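Local coordinates for NUDIX hydrolase (Jonesia denitrificans, PDB 4KTB), which is of uncharacterised function but belongs to the Nudix hydrolase clan and may cleave diadenosine tetraphosphate asymmetrically, at residues V45-D50 with I56-L61; G77-M80 with R84-D87; A115-T120 with D177-Q182; A137-V142 with L184-R189. All blocks are in the same frame, centred on the assembly; numbering follows the deposited sequence.

In the fold
All four contacts gather on one central mixed sheet, which illustrates how a Nudix-type fold joins strands and helices. Interaction 1 pairs two of its strands. The next strand over is that of interaction 4, reached by Val45 O and Val140 N at 2.6 Å, a probable hydrogen bond; the two centres lie 8 Å apart. Interactions 3 and 4 share helix 176-186 and touch where Leu179 CD1 meets Ala137 CB at 3.9 Å. Interaction 2 belongs to a different helix, 85-97, and meets interaction 4 through Val85 CG1 and Tyr138 OH, 3.9 Å apart. A sodium ion lies about 11 Å from the side chain of Val79 and about 10 Å from that of Tyr117.

Interaction 1 of 4, residues V45-D50 with I56-L61; sequences VPVRVD and IQVGLL. With EDO (1,2-ethanediol), chain P.
Arg48, its chain extended from CG to NE, lies alongside Gln57 and points the same way, so their polar ends come level: NH1 of Arg48 donates to OE1 of Gln57 over a modelled 2.5 Å, doubtfully short for a bond bent to 130°. The donor sits in the plane of the amide carbonyl, whereas the acceptor lies 29° out of the guanidinium plane. A 1,2-ethanediol, probably from the crystallisation liquor, spans the pair. Its O1 lies in plane at the guanidinium edge, 2.8 Å from NH2 of Arg48, and its O2 accepts from NE2 of Gln57 at 3.1 Å. With an alanine in place of Gln57, NH1 of Arg48 would probably lose its amide mate on the facing strand and the guanidinium would be freer to turn.

What positions these ends is the backbone. Arg48 N donates to Gln57 O at 2.8 Å, and Arg48 O takes two donors, Ile56 N at 2.7 Å and Gln57 N at 3.2 Å. Two residues thus face one, a classic beta bulge. One step along, Val47 and Val58 form a non-hydrogen-bonded pair with side chains on the other face, where Val45 CG1 also meets Val58 CG1 at 3.9 Å. Within the bulge, Ile56 lays its CG1 against the backbone N of Asp50 at 3.4 Å.

Outward, Trp157 makes a cation-pi contact with Arg48. The valine face is covered by Leu180, Ala183 and Leu184 of helix 176-186, while Pro46 packs on Leu97 of helix 85-97. Strands 133-141 and 154-158 extend the hairpin at its two outer edges.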
# COMPACT_ATOMS: atom_id res chain seq x y z
N VAL A 45 -3.96 8.09 12.87
CA VAL A 45 -3.33 9.41 12.87
C VAL A 45 -4.35 10.43 12.36
O VAL A 45 -4.75 10.39 11.19
CB VAL A 45 -2.04 9.45 12.04
CG1 VAL A 45 -1.62 10.87 11.79
CG2 VAL A 45 -0.92 8.74 12.76
N PRO A 46 -4.81 11.32 13.25
CA PRO A 46 -5.90 12.23 12.88
C PRO A 46 -5.35 13.47 12.19
O PRO A 46 -4.47 14.15 12.75
CB PRO A 46 -6.52 12.60 14.23
CG PRO A 46 -5.88 11.64 15.26
CD PRO A 46 -4.53 11.36 14.70
N VAL A 47 -5.86 13.77 11.00
CA VAL A 47 -5.29 14.88 10.23
C VAL A 47 -6.32 15.83 9.64
O VAL A 47 -7.48 15.47 9.42
CB VAL A 47 -4.40 14.37 9.07
CG1 VAL A 47 -3.41 13.34 9.55
CG2 VAL A 47 -5.26 13.79 7.95
N ARG A 48 -5.86 17.05 9.41
CA ARG A 48 -6.62 18.03 8.65
C ARG A 48 -6.02 18.08 7.26
O ARG A 48 -4.80 18.18 7.12
CB ARG A 48 -6.49 19.43 9.26
CG ARG A 48 -7.30 19.65 10.54
CD ARG A 48 -7.08 21.04 11.10
NE ARG A 48 -7.89 21.28 12.29
CZ ARG A 48 -7.68 22.26 13.15
NH1 ARG A 48 -6.68 23.12 12.96
NH2 ARG A 48 -8.47 22.39 14.21
N VAL A 49 -6.87 18.00 6.25
CA VAL A 49 -6.39 18.03 4.87
C VAL A 49 -7.00 19.19 4.08
O VAL A 49 -8.05 19.71 4.46
CB VAL A 49 -6.67 16.69 4.14
CG1 VAL A 49 -5.99 15.53 4.84
CG2 VAL A 49 -8.16 16.44 4.05
N ASP A 50 -6.34 19.60 3.00
CA ASP A 50 -6.96 20.53 2.07
C ASP A 50 -7.85 19.77 1.08
O ASP A 50 -8.08 18.57 1.24
CB ASP A 50 -5.92 21.41 1.37
CG ASP A 50 -4.93 20.63 0.51
OD1 ASP A 50 -5.17 19.45 0.19
OD2 ASP A 50 -3.90 21.23 0.13
N ILE A 56 -2.43 18.87 6.06
CA ILE A 56 -2.12 20.23 6.50
C ILE A 56 -1.73 20.27 7.98
O ILE A 56 -0.75 20.92 8.35
CB ILE A 56 -3.29 21.18 6.28
CG1 ILE A 56 -3.87 21.03 4.87
CG2 ILE A 56 -2.86 22.62 6.54
CD1 ILE A 56 -2.86 21.34 3.77
N GLN A 57 -2.51 19.59 8.82
CA GLN A 57 -2.15 19.40 10.22
C GLN A 57 -2.41 17.98 10.73
O GLN A 57 -3.17 17.22 10.14
CB GLN A 57 -2.88 20.39 11.13
CG GLN A 57 -2.38 21.81 11.07
CD GLN A 57 -3.15 22.70 12.00
OE1 GLN A 57 -4.39 22.64 12.05
NE2 GLN A 57 -2.44 23.50 12.77
N VAL A 58 -1.75 17.63 11.84
CA VAL A 58 -1.99 16.36 12.54
C VAL A 58 -2.53 16.67 13.92
O VAL A 58 -2.15 17.68 14.53
CB VAL A 58 -0.68 15.56 12.72
CG1 VAL A 58 -0.93 14.26 13.48
CG2 VAL A 58 -0.07 15.25 11.38
N GLY A 59 -3.43 15.82 14.42
CA GLY A 59 -4.01 16.05 15.73
C GLY A 59 -3.40 15.18 16.81
O GLY A 59 -3.60 13.96 16.80
N LEU A 60 -2.69 15.79 17.75
CA LEU A 60 -2.14 15.06 18.90
C LEU A 60 -2.94 15.36 20.16
O LEU A 60 -3.23 16.52 20.46
CB LEU A 60 -0.67 15.45 19.15
CG LEU A 60 0.32 15.21 18.02
CD1 LEU A 60 1.74 15.47 18.49
CD2 LEU A 60 0.18 13.79 17.51
N LEU A 61 -3.30 14.31 20.88
CA LEU A 61 -4.00 14.45 22.15
C LEU A 61 -2.97 14.69 23.22
O LEU A 61 -1.88 14.14 23.16
CB LEU A 61 -4.77 13.17 22.45
CG LEU A 61 -5.82 12.80 21.41
CD1 LEU A 61 -6.31 11.39 21.61
CD2 LEU A 61 -6.96 13.77 21.52
C1 EDO P . -6.09 24.21 16.12
O1 EDO P . -7.25 24.58 15.37
C2 EDO P . -4.92 25.11 15.75
O2 EDO P . -4.68 25.05 14.34

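Interaction 2 of 4, residues G77-M80 with R84-D87; sequences GRVM and RVRD
Val79 and Val85 bring their CA atoms to 6.3 Å where the chain leaves strand 75-78, passes through a short loop and enters helix 85-97, with Arg84 at the N-cap position. Val79 aims its CB at the helix start. Placing CG1 opposite the backbone N (chi1 174°) lets both methyls take part: CG2 of Val79 reaches CG2 of Val85 at 4.5 Å, and CG1 of Val79 lies 4.4 Å from the carbonyl O of Arg84. The touch is light: one methyl meets a methyl, the other lies near a carbonyl oxygen.

The polar work is done within the helix start. Arg84 grips Asp87 side-on, NE to OD2 at 2.8 Å and NH1 to OD1 at 3.1 Å. The first bond is nearly straight (168°) and lies in the guanidinium plane, yet it meets OD2 from above the carboxylate, 49° out of that plane. CD of Arg86 rests 3.5 Å over one guanidinium face of Arg84, toward the rim. The remaining nitrogen, NH2, forms a salt bridge with Asp54 of the third subunit, and Val85 N, at the opening of the helix, donates to Glu116 OE2 of the second subunit.

The turn into helix 85-97 is consistent with the first loop and helix of the loop-helix-loop Nudix box. The spacing of Gly77, Glu83 and Arg91 agrees with the start of that motif, although His92 stands where its consensus has a glutamate, so catalytic chemistry of the usual kind cannot be read from the sequence; the loop-helix scaffold nevertheless remains recognisably that of the Nudix fold.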
# COMPACT_ATOMS: atom_id res chain seq x y z
N GLY A 77 -6.07 1.91 20.10
CA GLY A 77 -6.78 1.00 20.96
C GLY A 77 -7.07 -0.36 20.36
O GLY A 77 -6.85 -0.61 19.18
N ARG A 78 -7.59 -1.23 21.22
CA ARG A 78 -7.79 -2.63 20.92
C ARG A 78 -8.95 -2.80 19.96
O ARG A 78 -9.87 -1.99 19.93
CB ARG A 78 -8.08 -3.34 22.23
CG ARG A 78 -8.02 -4.85 22.18
CD ARG A 78 -8.18 -5.43 23.59
NE ARG A 78 -9.52 -5.24 24.13
CZ ARG A 78 -10.53 -6.08 23.94
NH1 ARG A 78 -10.36 -7.18 23.22
NH2 ARG A 78 -11.72 -5.83 24.47
N VAL A 79 -8.92 -3.85 19.14
CA VAL A 79 -10.09 -4.19 18.35
C VAL A 79 -10.88 -5.23 19.14
O VAL A 79 -10.32 -6.24 19.54
CB VAL A 79 -9.72 -4.79 17.00
CG1 VAL A 79 -10.99 -5.28 16.28
CG2 VAL A 79 -9.02 -3.76 16.14
N MSE A 80 -12.16 -4.98 19.36
CA MSE A 80 -12.95 -5.90 20.18
C MSE A 80 -13.30 -7.18 19.43
O MSE A 80 -13.33 -7.23 18.21
CB MSE A 80 -14.24 -5.24 20.66
CG MSE A 80 -14.03 -3.90 21.33
SE MSE A 80 -15.62 -3.38 22.29
CE MSE A 80 -16.93 -3.95 20.95
N ARG A 84 -15.35 -5.44 13.60
CA ARG A 84 -14.50 -5.17 12.42
C ARG A 84 -13.46 -4.08 12.69
O ARG A 84 -13.69 -3.19 13.49
CB ARG A 84 -15.33 -4.76 11.21
CG ARG A 84 -16.31 -5.81 10.74
CD ARG A 84 -16.97 -5.36 9.44
NE ARG A 84 -17.49 -4.00 9.56
CZ ARG A 84 -17.93 -3.25 8.55
NH1 ARG A 84 -18.38 -2.03 8.79
NH2 ARG A 84 -17.93 -3.72 7.31
N VAL A 85 -12.33 -4.15 12.00
CA VAL A 85 -11.27 -3.18 12.21
C VAL A 85 -11.73 -1.76 11.90
O VAL A 85 -11.51 -0.85 12.69
CB VAL A 85 -10.01 -3.52 11.38
CG1 VAL A 85 -8.95 -2.41 11.51
CG2 VAL A 85 -9.43 -4.84 11.83
N ARG A 86 -12.38 -1.58 10.75
CA ARG A 86 -12.81 -0.25 10.33
C ARG A 86 -13.80 0.33 11.33
O ARG A 86 -13.86 1.55 11.51
CB ARG A 86 -13.41 -0.27 8.91
CG ARG A 86 -14.73 -1.02 8.76
CD ARG A 86 -15.19 -1.00 7.30
NE ARG A 86 -14.18 -1.55 6.39
CZ ARG A 86 -13.51 -0.86 5.46
NH1 ARG A 86 -12.60 -1.48 4.71
NH2 ARG A 86 -13.74 0.43 5.28
N ASP A 87 -14.55 -0.55 12.01
CA ASP A 87 -15.51 -0.16 13.04
C ASP A 87 -14.80 0.22 14.35
O ASP A 87 -15.21 1.13 15.05
CB ASP A 87 -16.50 -1.29 13.34
CG ASP A 87 -17.49 -1.52 12.21
OD1 ASP A 87 -17.83 -0.55 11.51
OD2 ASP A 87 -17.92 -2.68 12.04

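Interaction 3 of 4, residues A115-T120 with D177-Q182; sequences AEYFPT and DMLLKQ
Helix-on-sheet packing of the alpha/beta/alpha sandwich, the fold of the Nudix family, is represented here by Leu179 of helix 176-186, which sets its branched end against Ala115 and Tyr117 of strand 113-118. Being two residues apart on the strand, these partners present their side chains to the same side, and a single leucine can serve both. The CA atoms of Ala115 and Leu179 stand 7.2 Å apart, a separation small enough for an alanine to fill.

In Leu179, CG lies trans to the amide nitrogen (chi1 -179°), which brings both methyls within reach of Ala115. They face Ala115 CB from the same side, CD2 of Leu179 at 4.1 Å and CD1 at 4.2 Å. Tyr117 arrives differently. Its CB points neither at the helix nor away from it, and the hydroxyl end of the ring comes back to Leu179, the two side chains crossing at about a right angle.

Phe126 of the adjoining strand fills in the same corner, its ring meeting that of Tyr117 with the planes about 50° apart and its side also touching Ala115 and Leu179. On the other side of strand 113-118, Phe118 meets His82 of the second subunit edge-to-face, so this strand faces the helix with one side and a subunit interface with the other, while Gln182 of the helix packs on Gly188 of the fourth subunit.

The phenol oxygen of Tyr117 is fixed by a hydrogen bond to OD2 of Asp43; that same OH lies 3.5 Å from CD2 of Leu179, with the methyl as an apolar neighbour.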
# COMPACT_ATOMS: atom_id res chain seq x y z
N ALA A 115 2.42 -1.61 13.30
CA ALA A 115 3.30 -1.25 14.41
C ALA A 115 3.20 -2.33 15.48
O ALA A 115 2.12 -2.56 16.05
CB ALA A 115 2.90 0.09 14.99
N GLU A 116 4.32 -2.98 15.75
CA GLU A 116 4.32 -4.10 16.65
C GLU A 116 4.93 -3.69 17.97
O GLU A 116 6.15 -3.68 18.14
CB GLU A 116 5.07 -5.25 15.98
CG GLU A 116 4.54 -5.50 14.58
CD GLU A 116 5.30 -6.57 13.80
OE1 GLU A 116 5.41 -6.41 12.57
OE2 GLU A 116 5.76 -7.56 14.40
N TYR A 117 4.06 -3.30 18.89
CA TYR A 117 4.48 -2.88 20.21
C TYR A 117 4.81 -4.10 21.03
O TYR A 117 3.92 -4.90 21.35
CB TYR A 117 3.36 -2.11 20.91
CG TYR A 117 2.86 -0.86 20.21
CD1 TYR A 117 1.82 -0.93 19.29
CD2 TYR A 117 3.37 0.39 20.53
CE1 TYR A 117 1.33 0.20 18.67
CE2 TYR A 117 2.90 1.53 19.91
CZ TYR A 117 1.88 1.43 18.99
OH TYR A 117 1.40 2.55 18.38
N PHE A 118 6.08 -4.24 21.37
CA PHE A 118 6.55 -5.37 22.17
C PHE A 118 6.58 -5.05 23.66
O PHE A 118 6.79 -3.91 24.05
CB PHE A 118 7.93 -5.83 21.71
CG PHE A 118 7.89 -7.00 20.75
CD1 PHE A 118 7.22 -6.89 19.53
CD2 PHE A 118 8.52 -8.20 21.05
CE1 PHE A 118 7.16 -7.98 18.62
CE2 PHE A 118 8.47 -9.28 20.15
CZ PHE A 118 7.79 -9.17 18.94
N PRO A 119 6.37 -6.07 24.49
CA PRO A 119 6.38 -5.87 25.94
C PRO A 119 7.81 -5.76 26.44
O PRO A 119 8.02 -5.54 27.63
CB PRO A 119 5.75 -7.15 26.47
CG PRO A 119 6.13 -8.17 25.47
CD PRO A 119 6.10 -7.48 24.13
N THR A 120 8.77 -5.93 25.54
CA THR A 120 10.17 -5.73 25.89
C THR A 120 10.65 -4.56 25.07
O THR A 120 10.40 -4.53 23.87
CB THR A 120 11.03 -6.93 25.52
OG1 THR A 120 10.51 -8.11 26.14
CG2 THR A 120 12.46 -6.71 25.98
N ASP A 177 6.26 8.25 18.38
CA ASP A 177 6.87 9.35 17.65
C ASP A 177 7.33 8.83 16.30
O ASP A 177 7.17 9.50 15.29
CB ASP A 177 8.03 9.97 18.43
CG ASP A 177 9.00 8.95 18.93
OD1 ASP A 177 8.56 7.85 19.32
OD2 ASP A 177 10.22 9.23 18.95
N MSE A 178 7.87 7.62 16.28
CA MSE A 178 8.30 7.03 15.03
C MSE A 178 7.12 6.67 14.13
O MSE A 178 7.16 6.88 12.91
CB MSE A 178 9.12 5.78 15.29
CG MSE A 178 9.51 5.04 14.03
SE MSE A 178 10.42 6.16 12.71
CE MSE A 178 11.85 6.95 13.82
N LEU A 179 6.07 6.12 14.73
CA LEU A 179 4.87 5.78 13.98
C LEU A 179 4.31 7.04 13.33
O LEU A 179 3.83 7.01 12.19
CB LEU A 179 3.84 5.11 14.88
CG LEU A 179 2.54 4.68 14.20
CD1 LEU A 179 2.83 3.78 13.03
CD2 LEU A 179 1.65 3.97 15.20
N LEU A 180 4.40 8.15 14.04
CA LEU A 180 3.96 9.43 13.50
C LEU A 180 4.79 9.81 12.27
O LEU A 180 4.26 10.29 11.26
CB LEU A 180 4.03 10.50 14.58
CG LEU A 180 3.92 11.95 14.10
CD1 LEU A 180 2.59 12.19 13.41
CD2 LEU A 180 4.12 12.89 15.28
N LYS A 181 6.10 9.59 12.35
CA LYS A 181 6.99 9.89 11.23
C LYS A 181 6.73 8.99 10.04
O LYS A 181 6.77 9.42 8.89
CB LYS A 181 8.44 9.74 11.66
CG LYS A 181 8.90 10.78 12.65
CD LYS A 181 10.41 10.73 12.75
CE LYS A 181 10.84 10.58 14.20
NZ LYS A 181 12.32 10.45 14.34
N GLN A 182 6.49 7.72 10.32
CA GLN A 182 6.08 6.80 9.27
C GLN A 182 4.79 7.28 8.62
O GLN A 182 4.62 7.17 7.42
CB GLN A 182 5.87 5.39 9.84
CG GLN A 182 7.14 4.73 10.31
CD GLN A 182 6.88 3.41 11.00
OE1 GLN A 182 6.91 3.33 12.23
NE2 GLN A 182 6.61 2.37 10.21

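Interaction 4 of 4, residues A137-V142 with L184-R189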
# COMPACT_ATOMS: atom_id res chain seq x y z
N ALA A 137 -2.13 0.56 11.44
CA ALA A 137 -2.11 2.00 11.59
C ALA A 137 -2.71 2.66 10.37
O ALA A 137 -2.43 2.26 9.24
CB ALA A 137 -0.70 2.50 11.83
N TYR A 138 -3.53 3.67 10.59
CA TYR A 138 -4.09 4.41 9.48
C TYR A 138 -3.99 5.90 9.71
O TYR A 138 -4.02 6.38 10.84
CB TYR A 138 -5.55 4.02 9.26
CG TYR A 138 -5.81 2.55 9.06
CD1 TYR A 138 -5.92 1.70 10.14
CD2 TYR A 138 -5.96 2.01 7.78
CE1 TYR A 138 -6.17 0.36 9.97
CE2 TYR A 138 -6.22 0.65 7.60
CZ TYR A 138 -6.32 -0.16 8.72
OH TYR A 138 -6.56 -1.50 8.60
N ILE A 139 -3.86 6.64 8.62
CA ILE A 139 -4.04 8.08 8.66
C ILE A 139 -5.53 8.36 8.45
O ILE A 139 -6.11 7.95 7.44
CB ILE A 139 -3.28 8.75 7.52
CG1 ILE A 139 -1.78 8.67 7.76
CG2 ILE A 139 -3.69 10.20 7.37
CD1 ILE A 139 -0.98 9.07 6.55
N VAL A 140 -6.13 9.08 9.39
CA VAL A 140 -7.56 9.35 9.31
C VAL A 140 -7.85 10.85 9.24
O VAL A 140 -7.65 11.58 10.21
CB VAL A 140 -8.35 8.72 10.46
CG1 VAL A 140 -9.84 8.90 10.21
CG2 VAL A 140 -8.01 7.23 10.60
N PRO A 141 -8.30 11.32 8.07
CA PRO A 141 -8.67 12.73 8.05
C PRO A 141 -9.98 12.85 8.81
O PRO A 141 -10.80 11.92 8.76
CB PRO A 141 -8.88 13.03 6.56
CG PRO A 141 -8.12 11.93 5.83
CD PRO A 141 -8.33 10.73 6.72
N VAL A 142 -10.13 13.93 9.56
CA VAL A 142 -11.39 14.21 10.24
C VAL A 142 -11.98 15.43 9.60
O VAL A 142 -11.28 16.43 9.40
CB VAL A 142 -11.22 14.44 11.74
CG1 VAL A 142 -11.10 13.12 12.45
CG2 VAL A 142 -9.99 15.30 11.99
N LEU A 184 3.62 10.44 8.44
CA LEU A 184 3.97 11.61 7.64
C LEU A 184 4.74 11.22 6.40
O LEU A 184 4.53 11.79 5.33
CB LEU A 184 4.83 12.56 8.47
CG LEU A 184 4.08 13.22 9.62
CD1 LEU A 184 5.04 14.00 10.48
CD2 LEU A 184 3.00 14.13 9.06
N ALA A 185 5.66 10.27 6.55
CA ALA A 185 6.39 9.74 5.41
C ALA A 185 5.38 9.20 4.40
O ALA A 185 5.43 9.55 3.24
CB ALA A 185 7.35 8.66 5.84
N HIS A 186 4.47 8.35 4.86
CA HIS A 186 3.46 7.75 3.97
C HIS A 186 2.70 8.83 3.21
O HIS A 186 2.44 8.69 2.02
CB HIS A 186 2.47 6.89 4.74
CG HIS A 186 1.45 6.21 3.88
ND1 HIS A 186 1.78 5.26 2.94
CD2 HIS A 186 0.10 6.35 3.81
CE1 HIS A 186 0.69 4.83 2.34
NE2 HIS A 186 -0.35 5.48 2.84
N ALA A 187 2.35 9.91 3.91
CA ALA A 187 1.59 11.01 3.31
C ALA A 187 2.44 11.91 2.42
O ALA A 187 1.94 12.81 1.75
CB ALA A 187 0.92 11.82 4.40
N GLY A 188 3.74 11.67 2.41
CA GLY A 188 4.66 12.50 1.66
C GLY A 188 4.81 13.87 2.30
O GLY A 188 4.93 14.87 1.61
N ARG A 189 4.81 13.90 3.62
CA ARG A 189 4.90 15.17 4.33
C ARG A 189 5.82 15.07 5.54
O ARG A 189 5.66 15.80 6.51
CB ARG A 189 3.49 15.63 4.74
CG ARG A 189 2.60 16.11 3.59
CD ARG A 189 2.81 17.58 3.33
NE ARG A 189 2.22 18.01 2.06
CZ ARG A 189 2.88 18.60 1.07
NH1 ARG A 189 4.19 18.84 1.17
NH2 ARG A 189 2.24 18.95 -0.04
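Ile139 makes the apolar part of this contact with one atom, CD1, which reaches from strand 133-141 to CB of Ala187 at 4.0 Å. The backbones stay well apart, 8.3 Å between the CA atoms of Ile139 and Ala187, and the isoleucine spans the distance by stretching its CG1 branch: chi2 of 169° runs the chain out from CB to the terminal methyl. Its other branch, CG2, packs on CG1 of Val47 in the neighbouring strand 39-49, while Ala187 also rests on Val55.

A second kind of contact is methyl to ring. CD1 of Ile139 sits 4.0 Å from CD2 of His186, near the plane of the imidazole, so Ile139 meets the ring at its edge and not over a face. With CG set beside its carbonyl carbon (chi1 -178°), His186 brings the CD2 corner of the ring to the isoleucine methyl; the two side chains cross at a slant.

Backbone bonds shape the helix side. Gly188, with a positive phi of 71°, ends helix 176-186 in a Schellman motif, where Arg189 N returns to Leu184 O at 2.7 Å and Gly188 N to Ala185 O at 2.8 Å. In this Nudix-type fold the end of the last helix is thus turned aside just after its two sheet-facing residues, His186 and Ala187.

Polar and intersubunit contacts lie around this turn. NH2 of Arg189 forms a salt bridge with OD2 of Asp54 in the same chain. His186 O takes part in a hydrogen bond with OG of Ser108 of the third subunit, and Ala185 packs on Ala185 of the fourth.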